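Local coordinates for extracellular solute-binding protein family 5 (Brucella melitensis, PDB 4ONY), which probably binds peptides or related solutes in the periplasm and delivers them to an ABC transporter for uptake, at residues T306-L311 with L560-Y565. Sequence-based numbering, arbitrary orientation.
Sequences TPADML and LYHLPY
Leu311 and Leu560 are joined by the one direct backbone hydrogen bond between 306-311 and 560-565: Leu560 N reaches Leu311 O at 2.8 Å, lying in the carbonyl plane with an N-H...O angle of 152°. Next to this bond the chains, running 146° apart, separate enough for a water to bridge them, and they come back together at Ala308 and His562. The water donates to Asp309 O at 2.7 Å and to Tyr561 O at 3.1 Å while accepting from Leu311 N, so three backbone polar groups are satisfied where the two backbones do not bond directly.

Apolar contacts flank these bonds. The Leu311 side chain lies alongside that of Tyr561 and crosses that of Leu560 at a slant; chi1 of 174° swings CG to the side opposite the amide nitrogen, bringing it within 4.0 Å of Leu560 CD1, and Leu311 CD2 approaches Tyr561 CE1 obliquely at the same distance. The Tyr561 ring also meets Tyr349 and Phe345. At the other end, the Ala308 methyl CB sits 3.7 Å from His562 CD2, again oblique to the ring, whose ND1 is hydrogen-bonded to Thr352 OG1.

Strands on either side continue the pairing: His562 bonds through its backbone with Arg350 of 350-351, and Met310 with Leu489 of 484-489. The contact is thus the water-bridged end of an antiparallel strand pair, 310-315 and 557-562, inside the mixed sheet of one lobe of a family 5 periplasmic solute-binding protein.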
loop_
_atom_site.group_PDB
_atom_site.type_symbol
_atom_site.label_atom_id
_atom_site.label_comp_id
_atom_site.label_asym_id
_atom_site.label_seq_id
_atom_site.Cartn_x
_atom_site.Cartn_y
_atom_site.Cartn_z
ATOM N N THR A 306 -3.731 7.358 -5.716
ATOM C CA THR A 306 -3.872 6.255 -4.771
ATOM C C THR A 306 -3.957 6.869 -3.335
ATOM O O THR A 306 -3.430 7.954 -3.060
ATOM C CB THR A 306 -2.697 5.282 -4.846
ATOM O OG1 THR A 306 -1.482 6.014 -4.713
ATOM C CG2 THR A 306 -2.707 4.551 -6.152
ATOM N N PRO A 307 -4.670 6.212 -2.444
ATOM C CA PRO A 307 -4.871 6.817 -1.118
ATOM C C PRO A 307 -3.605 6.915 -0.269
ATOM O O PRO A 307 -2.639 6.208 -0.490
ATOM C CB PRO A 307 -5.865 5.882 -0.432
ATOM C CG PRO A 307 -5.829 4.597 -1.208
ATOM C CD PRO A 307 -5.320 4.899 -2.588
ATOM N N ALA A 308 -3.646 7.834 0.678
ATOM C CA ALA A 308 -2.590 7.960 1.665
ATOM C C ALA A 308 -2.917 6.977 2.800
ATOM O O ALA A 308 -4.096 6.849 3.202
ATOM C CB ALA A 308 -2.561 9.385 2.176
ATOM N N ASP A 309 -1.918 6.254 3.290
ATOM C CA ASP A 309 -2.125 5.268 4.333
ATOM C C ASP A 309 -2.696 5.983 5.571
ATOM O O ASP A 309 -2.260 7.086 5.912
ATOM C CB ASP A 309 -0.807 4.582 4.677
ATOM C CG ASP A 309 -0.363 3.571 3.620
ATOM O OD1 ASP A 309 -1.120 3.226 2.662
ATOM O OD2 ASP A 309 0.755 3.104 3.787
ATOM N N MET A 310 -3.656 5.359 6.232
ATOM C CA MET A 310 -4.119 5.858 7.537
ATOM C C MET A 310 -3.027 5.761 8.616
ATOM O O MET A 310 -2.300 4.763 8.708
ATOM C CB MET A 310 -5.330 5.065 7.986
ATOM C CG MET A 310 -5.925 5.465 9.329
ATOM S SD MET A 310 -6.412 7.172 9.627
ATOM C CE MET A 310 -7.845 7.221 8.546
ATOM N N LEU A 311 -2.893 6.839 9.386
ATOM C CA LEU A 311 -2.238 6.843 10.667
ATOM C C LEU A 311 -3.261 7.483 11.620
ATOM O O LEU A 311 -3.779 8.558 11.348
ATOM C CB LEU A 311 -0.945 7.686 10.646
ATOM C CG LEU A 311 -0.229 7.880 11.977
ATOM C CD1 LEU A 311 0.285 6.559 12.546
ATOM C CD2 LEU A 311 0.948 8.821 11.826
ATOM N N LEU A 560 -5.041 11.031 11.956
ATOM C CA LEU A 560 -3.977 11.994 12.184
ATOM C C LEU A 560 -3.641 12.715 10.893
ATOM O O LEU A 560 -4.383 13.623 10.517
ATOM C CB LEU A 560 -2.777 11.303 12.839
ATOM C CG LEU A 560 -3.026 10.863 14.286
ATOM C CD1 LEU A 560 -1.882 10.049 14.906
ATOM C CD2 LEU A 560 -3.342 12.068 15.148
ATOM N N TYR A 561 -2.579 12.310 10.186
ATOM C CA TYR A 561 -2.041 13.106 9.120
ATOM C C TYR A 561 -1.150 12.303 8.186
ATOM O O TYR A 561 -0.730 11.179 8.493
ATOM C CB TYR A 561 -1.259 14.303 9.704
ATOM C CG TYR A 561 -0.352 13.877 10.838
ATOM C CD1 TYR A 561 0.817 13.163 10.594
ATOM C CD2 TYR A 561 -0.694 14.138 12.126
ATOM C CE1 TYR A 561 1.624 12.733 11.636
ATOM C CE2 TYR A 561 0.116 13.753 13.152
ATOM C CZ TYR A 561 1.262 13.045 12.907
ATOM O OH TYR A 561 2.025 12.668 13.968
ATOM N N HIS A 562 -0.895 12.895 7.040
ATOM C CA HIS A 562 -0.164 12.269 5.954
ATOM C C HIS A 562 0.513 13.376 5.171
ATOM O O HIS A 562 0.146 14.572 5.304
ATOM C CB HIS A 562 -1.144 11.512 5.031
ATOM C CG HIS A 562 -2.092 12.404 4.301
ATOM N ND1 HIS A 562 -3.222 12.942 4.891
ATOM C CD2 HIS A 562 -2.051 12.916 3.051
ATOM C CE1 HIS A 562 -3.817 13.771 4.049
ATOM N NE2 HIS A 562 -3.137 13.761 2.919
ATOM N N LEU A 563 1.444 12.997 4.316
ATOM C CA LEU A 563 2.140 13.961 3.470
ATOM C C LEU A 563 1.351 14.135 2.187
ATOM O O LEU A 563 1.104 13.193 1.527
ATOM C CB LEU A 563 3.560 13.442 3.157
ATOM C CG LEU A 563 4.524 13.515 4.338
ATOM C CD1 LEU A 563 5.857 12.943 3.932
ATOM C CD2 LEU A 563 4.687 14.948 4.832
ATOM N N PRO A 564 0.971 15.353 1.816
ATOM C CA PRO A 564 0.183 15.481 0.615
ATOM C C PRO A 564 0.941 15.352 -0.732
ATOM O O PRO A 564 0.300 15.153 -1.779
ATOM C CB PRO A 564 -0.394 16.882 0.745
ATOM C CG PRO A 564 0.624 17.642 1.538
ATOM C CD PRO A 564 1.153 16.634 2.507
ATOM N N TYR A 565 2.274 15.434 -0.706
ATOM C CA TYR A 565 3.062 15.186 -1.896
ATOM C C TYR A 565 4.096 14.099 -1.633
ATOM O O TYR A 565 4.620 13.995 -0.524
ATOM C CB TYR A 565 3.784 16.475 -2.300
ATOM C CG TYR A 565 2.861 17.625 -2.653
ATOM C CD1 TYR A 565 2.397 17.780 -3.947
ATOM C CD2 TYR A 565 2.467 18.537 -1.706
ATOM C CE1 TYR A 565 1.555 18.815 -4.301
ATOM C CE2 TYR A 565 1.593 19.590 -2.034
ATOM C CZ TYR A 565 1.133 19.723 -3.343
ATOM O OH TYR A 565 0.276 20.744 -3.803
HETATM O O HOH W 1 -2.842 9.205 7.437
#